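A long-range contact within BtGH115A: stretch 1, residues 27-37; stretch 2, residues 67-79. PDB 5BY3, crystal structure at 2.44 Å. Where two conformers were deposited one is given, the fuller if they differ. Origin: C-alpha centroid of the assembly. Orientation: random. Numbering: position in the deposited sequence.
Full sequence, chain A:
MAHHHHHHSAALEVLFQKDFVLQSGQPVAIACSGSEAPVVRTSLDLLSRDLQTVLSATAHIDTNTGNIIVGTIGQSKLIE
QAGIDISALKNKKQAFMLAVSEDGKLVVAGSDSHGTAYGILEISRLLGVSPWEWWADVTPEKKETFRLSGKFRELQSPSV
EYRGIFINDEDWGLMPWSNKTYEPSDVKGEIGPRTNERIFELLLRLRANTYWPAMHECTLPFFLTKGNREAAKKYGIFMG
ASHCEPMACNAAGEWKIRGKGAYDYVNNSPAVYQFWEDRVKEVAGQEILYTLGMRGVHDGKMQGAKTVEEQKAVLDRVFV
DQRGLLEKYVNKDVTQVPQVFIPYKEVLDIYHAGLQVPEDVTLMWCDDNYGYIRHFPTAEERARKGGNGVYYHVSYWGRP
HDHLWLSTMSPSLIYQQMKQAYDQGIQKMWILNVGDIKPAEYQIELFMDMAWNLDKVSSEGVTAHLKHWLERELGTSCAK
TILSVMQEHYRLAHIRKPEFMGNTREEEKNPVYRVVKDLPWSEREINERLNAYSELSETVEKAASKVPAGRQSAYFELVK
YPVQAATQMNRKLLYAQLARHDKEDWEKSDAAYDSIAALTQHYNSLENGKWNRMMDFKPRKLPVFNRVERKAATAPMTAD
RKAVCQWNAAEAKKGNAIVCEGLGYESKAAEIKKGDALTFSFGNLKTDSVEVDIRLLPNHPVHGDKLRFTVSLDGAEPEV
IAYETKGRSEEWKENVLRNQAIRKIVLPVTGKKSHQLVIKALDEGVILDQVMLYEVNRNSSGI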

ATOM      1  N   PRO A  27      28.199 -12.309 -25.866  1.00 48.63           N
ATOM      2  CA  PRO A  27      27.978 -12.947 -24.579  1.00 51.23           C
ATOM      3  C   PRO A  27      28.774 -12.254 -23.470  1.00 51.98           C
ATOM      4  O   PRO A  27      29.646 -11.406 -23.746  1.00 44.35           O
ATOM      5  CB  PRO A  27      28.492 -14.393 -24.791  1.00 52.02           C
ATOM      6  CG  PRO A  27      28.950 -14.484 -26.204  1.00 48.99           C
ATOM      7  CD  PRO A  27      29.176 -13.077 -26.662  1.00 52.25           C
ATOM      8  N   VAL A  28      28.481 -12.623 -22.230  1.00 50.75           N
ATOM      9  CA  VAL A  28      29.169 -12.033 -21.089  1.00 50.81           C
ATOM     10  C   VAL A  28      29.388 -13.081 -20.012  1.00 47.34           C
ATOM     11  O   VAL A  28      28.458 -13.833 -19.702  1.00 42.31           O
ATOM     12  CB  VAL A  28      28.406 -10.800 -20.542  1.00 54.28           C
ATOM     13  CG1 VAL A  28      26.940 -11.117 -20.261  1.00 49.35           C
ATOM     14  CG2 VAL A  28      29.098 -10.229 -19.305  1.00 50.10           C
ATOM     15  N   ALA A  29      30.614 -13.129 -19.472  1.00 44.38           N
ATOM     16  CA  ALA A  29      30.980 -14.115 -18.427  1.00 46.13           C
ATOM     17  C   ALA A  29      30.769 -13.554 -17.018  1.00 50.96           C
ATOM     18  O   ALA A  29      31.193 -12.418 -16.684  1.00 40.68           O
ATOM     19  CB  ALA A  29      32.425 -14.597 -18.585  1.00 48.11           C
ATOM     20  N   ILE A  30      30.114 -14.365 -16.193  1.00 50.47           N
ATOM     21  CA  ILE A  30      29.783 -13.963 -14.854  1.00 52.08           C
ATOM     22  C   ILE A  30      30.388 -14.931 -13.829  1.00 48.77           C
ATOM     23  O   ILE A  30      30.121 -16.109 -13.877  1.00 48.29           O
ATOM     24  CB  ILE A  30      28.256 -13.753 -14.675  1.00 53.04           C
ATOM     25  CG1 ILE A  30      27.680 -12.863 -15.828  1.00 53.33           C
ATOM     26  CG2 ILE A  30      28.018 -13.135 -13.305  1.00 53.79           C
ATOM     27  CD1 ILE A  30      26.222 -12.408 -15.719  1.00 46.83           C
ATOM     28  N   ALA A  31      31.212 -14.397 -12.923  1.00 49.01           N
ATOM     29  CA  ALA A  31      31.917 -15.156 -11.890  1.00 52.70           C
ATOM     30  C   ALA A  31      31.120 -15.184 -10.579  1.00 59.47           C
ATOM     31  O   ALA A  31      30.826 -14.133 -10.002  1.00 63.88           O
ATOM     32  CB  ALA A  31      33.280 -14.531 -11.666  1.00 46.73           C
ATOM     33  N   CYS A  32      30.766 -16.383 -10.117  1.00 64.07           N
ATOM     34  CA  CYS A  32      29.959 -16.556  -8.905  1.00 62.85           C
ATOM     35  C   CYS A  32      30.225 -17.931  -8.355  1.00 66.03           C
ATOM     36  O   CYS A  32      30.012 -18.924  -9.058  1.00 64.03           O
ATOM     37  CB  CYS A  32      28.461 -16.442  -9.206  1.00 63.70           C
ATOM     38  SG  CYS A  32      27.366 -16.821  -7.804  1.00 67.88           S
ATOM     39  N   SER A  33      30.668 -17.977  -7.099  1.00 65.69           N
ATOM     40  CA  SER A  33      30.972 -19.223  -6.414  1.00 74.21           C
ATOM     41  C   SER A  33      29.697 -20.041  -6.259  1.00 76.23           C
ATOM     42  O   SER A  33      28.608 -19.475  -6.078  1.00 73.95           O
ATOM     43  CB  SER A  33      31.619 -18.937  -5.057  1.00 78.56           C
ATOM     44  OG  SER A  33      31.439 -20.018  -4.160  1.00 89.25           O
ATOM     45  N   GLY A  34      29.839 -21.364  -6.355  1.00 72.26           N
ATOM     46  CA  GLY A  34      28.699 -22.289  -6.252  1.00 69.24           C
ATOM     47  C   GLY A  34      28.178 -22.447  -4.838  1.00 72.59           C
ATOM     48  O   GLY A  34      27.153 -23.097  -4.617  1.00 79.42           O
ATOM     49  N   SER A  35      28.883 -21.830  -3.891  1.00 69.89           N
ATOM     50  CA  SER A  35      28.582 -21.921  -2.463  1.00 75.70           C
ATOM     51  C   SER A  35      27.509 -20.920  -2.023  1.00 72.76           C
ATOM     52  O   SER A  35      27.059 -20.948  -0.881  1.00 73.64           O
ATOM     53  CB  SER A  35      29.871 -21.711  -1.646  1.00 82.26           C
ATOM     54  OG  SER A  35      30.770 -22.812  -1.764  1.00 87.49           O
ATOM     55  N   GLU A  36      27.088 -20.056  -2.945  1.00 75.59           N
ATOM     56  CA  GLU A  36      26.224 -18.933  -2.609  1.00 65.74           C
ATOM     57  C   GLU A  36      24.768 -19.326  -2.462  1.00 58.81           C
ATOM     58  O   GLU A  36      24.309 -20.251  -3.128  1.00 53.99           O
ATOM     59  CB  GLU A  36      26.357 -17.841  -3.640  1.00 68.50           C
ATOM     60  CG  GLU A  36      26.441 -16.489  -2.966  1.00 71.32           C
ATOM     61  CD  GLU A  36      27.804 -15.819  -3.060  1.00 69.83           C
ATOM     62  OE1 GLU A  36      28.773 -16.326  -3.684  1.00 69.84           O
ATOM     63  OE2 GLU A  36      27.887 -14.727  -2.496  1.00 71.26           O
ATOM     64  N   ALA A  37      24.058 -18.616  -1.583  1.00 54.41           N
ATOM     65  CA  ALA A  37      22.669 -18.944  -1.258  1.00 53.03           C
ATOM     66  C   ALA A  37      21.741 -18.975  -2.505  1.00 48.65           C
ATOM     67  O   ALA A  37      22.019 -18.295  -3.501  1.00 49.12           O
ATOM     68  CB  ALA A  37      22.145 -17.998  -0.207  1.00 50.97           C
ATOM     69  N   ASN A  67      33.908 -11.019 -16.529  1.00 59.43           N
ATOM     70  CA  ASN A  67      33.860  -9.554 -16.603  1.00 62.64           C
ATOM     71  C   ASN A  67      32.897  -8.879 -15.597  1.00 52.20           C
ATOM     72  O   ASN A  67      33.062  -7.699 -15.301  1.00 49.69           O
ATOM     73  CB  ASN A  67      33.634  -9.070 -18.040  1.00 72.91           C
ATOM     74  CG  ASN A  67      34.927  -8.629 -18.703  1.00 85.00           C
ATOM     75  OD1 ASN A  67      35.463  -7.560 -18.393  1.00 89.66           O
ATOM     76  ND2 ASN A  67      35.436  -9.450 -19.620  1.00 85.45           N
ATOM     77  N   ILE A  68      31.909  -9.636 -15.101  1.00 44.85           N
ATOM     78  CA  ILE A  68      31.079  -9.269 -13.957  1.00 49.36           C
ATOM     79  C   ILE A  68      31.384 -10.303 -12.886  1.00 53.54           C
ATOM     80  O   ILE A  68      31.128 -11.490 -13.094  1.00 56.09           O
ATOM     81  CB  ILE A  68      29.543  -9.319 -14.234  1.00 49.53           C
ATOM     82  CG1 ILE A  68      29.112  -8.354 -15.348  1.00 52.36           C
ATOM     83  CG2 ILE A  68      28.746  -9.061 -12.954  1.00 43.82           C
ATOM     84  CD1 ILE A  68      27.680  -8.550 -15.826  1.00 47.25           C
ATOM     85  N   ILE A  69      31.902  -9.842 -11.744  1.00 55.70           N
ATOM     86  CA  ILE A  69      32.207 -10.695 -10.591  1.00 57.14           C
ATOM     87  C   ILE A  69      31.159 -10.425  -9.496  1.00 59.83           C
ATOM     88  O   ILE A  69      30.864  -9.252  -9.198  1.00 65.05           O
ATOM     89  CB  ILE A  69      33.618 -10.386  -9.999  1.00 61.12           C
ATOM     90  CG1 ILE A  69      34.701 -10.086 -11.077  1.00 67.57           C
ATOM     91  CG2 ILE A  69      34.021 -11.450  -8.985  1.00 60.33           C
ATOM     92  CD1 ILE A  69      35.376 -11.279 -11.753  1.00 72.27           C
ATOM     93  N   VAL A  70      30.607 -11.483  -8.889  1.00 54.55           N
ATOM     94  CA  VAL A  70      29.618 -11.310  -7.820  1.00 52.47           C
ATOM     95  C   VAL A  70      29.878 -12.200  -6.610  1.00 54.58           C
ATOM     96  O   VAL A  70      30.186 -13.388  -6.759  1.00 49.58           O
ATOM     97  CB  VAL A  70      28.141 -11.468  -8.298  1.00 50.96           C
ATOM     98  CG1 VAL A  70      27.930 -10.932  -9.710  1.00 54.13           C
ATOM     99  CG2 VAL A  70      27.669 -12.906  -8.233  1.00 53.30           C
ATOM    100  N   GLY A  71      29.722 -11.627  -5.416  1.00 52.60           N
ATOM    101  CA  GLY A  71      29.763 -12.432  -4.200  1.00 54.65           C
ATOM    102  C   GLY A  71      29.486 -11.729  -2.887  1.00 58.65           C
ATOM    103  O   GLY A  71      29.535 -10.488  -2.770  1.00 55.49           O
ATOM    104  N   THR A  72      29.213 -12.559  -1.892  1.00 59.37           N
ATOM    105  CA  THR A  72      29.036 -12.143  -0.503  1.00 61.32           C
ATOM    106  C   THR A  72      30.395 -12.105   0.233  1.00 63.31           C
ATOM    107  O   THR A  72      31.184 -13.063   0.147  1.00 61.25           O
ATOM    108  CB  THR A  72      28.086 -13.126   0.218  1.00 58.65           C
ATOM    109  OG1 THR A  72      26.972 -13.419  -0.635  1.00 56.33           O
ATOM    110  CG2 THR A  72      27.581 -12.580   1.568  1.00 56.96           C
ATOM    111  N   ILE A  73      30.651 -10.974   0.902  1.00 65.78           N
ATOM    112  CA  ILE A  73      31.612 -10.824   2.019  1.00 73.62           C
ATOM    113  C   ILE A  73      31.940 -12.147   2.721  1.00 75.86           C
ATOM    114  O   ILE A  73      31.031 -12.868   3.164  1.00 74.19           O
ATOM    115  CB  ILE A  73      31.119  -9.730   3.026  1.00 72.55           C
ATOM    116  CG1 ILE A  73      31.879  -8.419   2.822  1.00 72.68           C
ATOM    117  CG2 ILE A  73      31.305 -10.113   4.489  1.00 82.05           C
ATOM    118  CD1 ILE A  73      31.595  -7.744   1.502  1.00 75.77           C
ATOM    119  N   GLY A  74      33.238 -12.464   2.739  1.00 80.10           N
ATOM    120  CA  GLY A  74      33.818 -13.620   3.446  1.00 86.84           C
ATOM    121  C   GLY A  74      33.137 -14.960   3.232  1.00 89.88           C
ATOM    122  O   GLY A  74      32.980 -15.740   4.179  1.00 94.62           O
ATOM    123  N   GLN A  75      32.726 -15.201   1.988  1.00 88.62           N
ATOM    124  CA  GLN A  75      32.066 -16.445   1.599  0.50 86.55           C
ATOM    125  C   GLN A  75      32.470 -16.777   0.163  1.00 89.22           C
ATOM    126  O   GLN A  75      32.185 -17.873  -0.349  1.00 95.65           O
ATOM    127  CB  GLN A  75      30.537 -16.331   1.755  0.50 79.57           C
ATOM    128  CG  GLN A  75      30.026 -16.525   3.178  0.50 69.14           C
ATOM    129  CD  GLN A  75      28.535 -16.307   3.304  0.50 66.31           C
ATOM    130  OE1 GLN A  75      27.754 -16.774   2.474  0.50 61.65           O
ATOM    131  NE2 GLN A  75      28.130 -15.588   4.344  0.50 63.68           N
ATOM    132  N   SER A  76      33.180 -15.835  -0.452  1.00 92.04           N
ATOM    133  CA  SER A  76      33.633 -15.894  -1.832  1.00 91.32           C
ATOM    134  C   SER A  76      35.102 -15.473  -1.865  1.00 86.69           C
ATOM    135  O   SER A  76      35.466 -14.420  -1.341  1.00 73.72           O
ATOM    136  CB  SER A  76      32.769 -14.938  -2.679  1.00 87.81           C
ATOM    137  OG  SER A  76      33.107 -14.953  -4.055  1.00 80.62           O
ATOM    138  N   LYS A  77      35.947 -16.303  -2.472  1.00 94.83           N
ATOM    139  CA  LYS A  77      37.363 -15.956  -2.665  1.00 98.96           C
ATOM    140  C   LYS A  77      37.512 -14.895  -3.769  1.00 99.17           C
ATOM    141  O   LYS A  77      38.533 -14.188  -3.850  1.00102.37           O
ATOM    142  CB  LYS A  77      38.197 -17.214  -2.971  1.00 96.00           C
ATOM    143  CG  LYS A  77      39.702 -17.021  -2.825  1.00 91.01           C
ATOM    144  CD  LYS A  77      40.335 -18.137  -2.016  1.00 87.77           C
ATOM    145  CE  LYS A  77      41.582 -17.629  -1.313  1.00 88.41           C
ATOM    146  NZ  LYS A  77      41.899 -18.463  -0.127  1.00 86.65           N
ATOM    147  N   LEU A  78      36.460 -14.794  -4.585  1.00 88.39           N
ATOM    148  CA  LEU A  78      36.395 -13.960  -5.788  1.00 85.42           C
ATOM    149  C   LEU A  78      36.319 -12.465  -5.450  1.00 82.51           C
ATOM    150  O   LEU A  78      36.899 -11.623  -6.153  1.00 72.39           O
ATOM    151  CB  LEU A  78      35.170 -14.366  -6.622  1.00 81.40           C
ATOM    152  CG  LEU A  78      35.000 -15.704  -7.359  1.00 85.63           C
ATOM    153  CD1 LEU A  78      35.268 -16.957  -6.518  1.00 97.67           C
ATOM    154  CD2 LEU A  78      33.584 -15.762  -7.915  1.00 79.07           C
ATOM    155  N   ILE A  79      35.588 -12.163  -4.375  1.00 87.05           N
ATOM    156  CA  ILE A  79      35.400 -10.805  -3.857  1.00 91.67           C
ATOM    157  C   ILE A  79      36.729 -10.196  -3.405  1.00 93.24           C
ATOM    158  O   ILE A  79      37.010  -9.021  -3.698  1.00 88.08           O
ATOM    159  CB  ILE A  79      34.293 -10.786  -2.751  1.00 92.49           C
ATOM    160  CG1 ILE A  79      32.887 -10.794  -3.377  1.00 87.38           C
ATOM    161  CG2 ILE A  79      34.443  -9.639  -1.748  1.00 99.93           C
ATOM    162  CD1 ILE A  79      32.633  -9.778  -4.479  1.00 82.51           C
TER

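The two stretches meet as neighbouring parallel strands, one beginning at V28 and the other running from I68 to T72, whose axes approach to 4.7 Å with 23° between their N-to-C directions. Three well-aligned backbone hydrogen bonds set the register: I68 N to A29 O (3.3 Å, N-H...O angle 175°), A31 N to I68 O (2.9 Å, 165°) and V70 N to A31 O (2.9 Å, 161°). N67 N also reaches A29 O at 3.1 Å, but its 126° angle makes this bond weak. Within the I30-I68 pair, I30 CA lies 3.3 Å from I68 O in a CA-H...O contact (angle at H 147°).

The register pairs I30 with I68 on one face of the sheet and A31 with I69 on the other. On the first face, both isoleucines adopt chi1 m and chi2 t, extended side chains that bring I30 CD1 to 4.1 Å from I68 CD1. I68 CD1 is also 4.1 Å from V28 CG2, with V28 in the p rotamer, while I30 CG2 lies 4.2 Å from V70 CG1. Branched aliphatic residues suit this buried place, where their methyl groups meet without polar atoms to satisfy. V70, at chi1 -35°, uses its other methyl against C32: V70 CG2 to C32 CB is 3.8 Å.

The opposite face is built around A31, whose small side chain leaves its surroundings accessible to larger neighbours. I69, with chi1 and chi2 both m, places CD1 3.9 Å from A31 CB. L78, in the m,p rotamer, points toward stretch 1 from the beginning of a helix; its CD2 lies 4.0 Å from A31 CB and 3.6 Å from C32 N, so it packs against backbone as well as side chain. S76 caps that helix: with chi1 at -178°, its OG accepts a weak bond from L78 N (3.4 Å).

Past the strand pairing, the connection becomes polar. S33 begins a type I turn ending at E36, and its OG accepts from S35 N at 3.1 Å. CA-to-CB of E36 points sideways, yet its chi1 of -137° and chi2 of 110°, both between wells, carry the carboxylate to stretch 2. There E36 OE2 accepts from T72 OG1 at a very short 2.5 Å and from T72 N at 2.6 Å (140°). T72, in the m rotamer, thus offers hydroxyl and amide to one oxygen, a fitting arrangement for a buried carboxylate. G71 CA approaches E36 OE2 to 3.4 Å; an ideal CB on G71 would clash with S76 OG at 2.7 Å.

Altogether the contact buries 627 Å², summed over both sides.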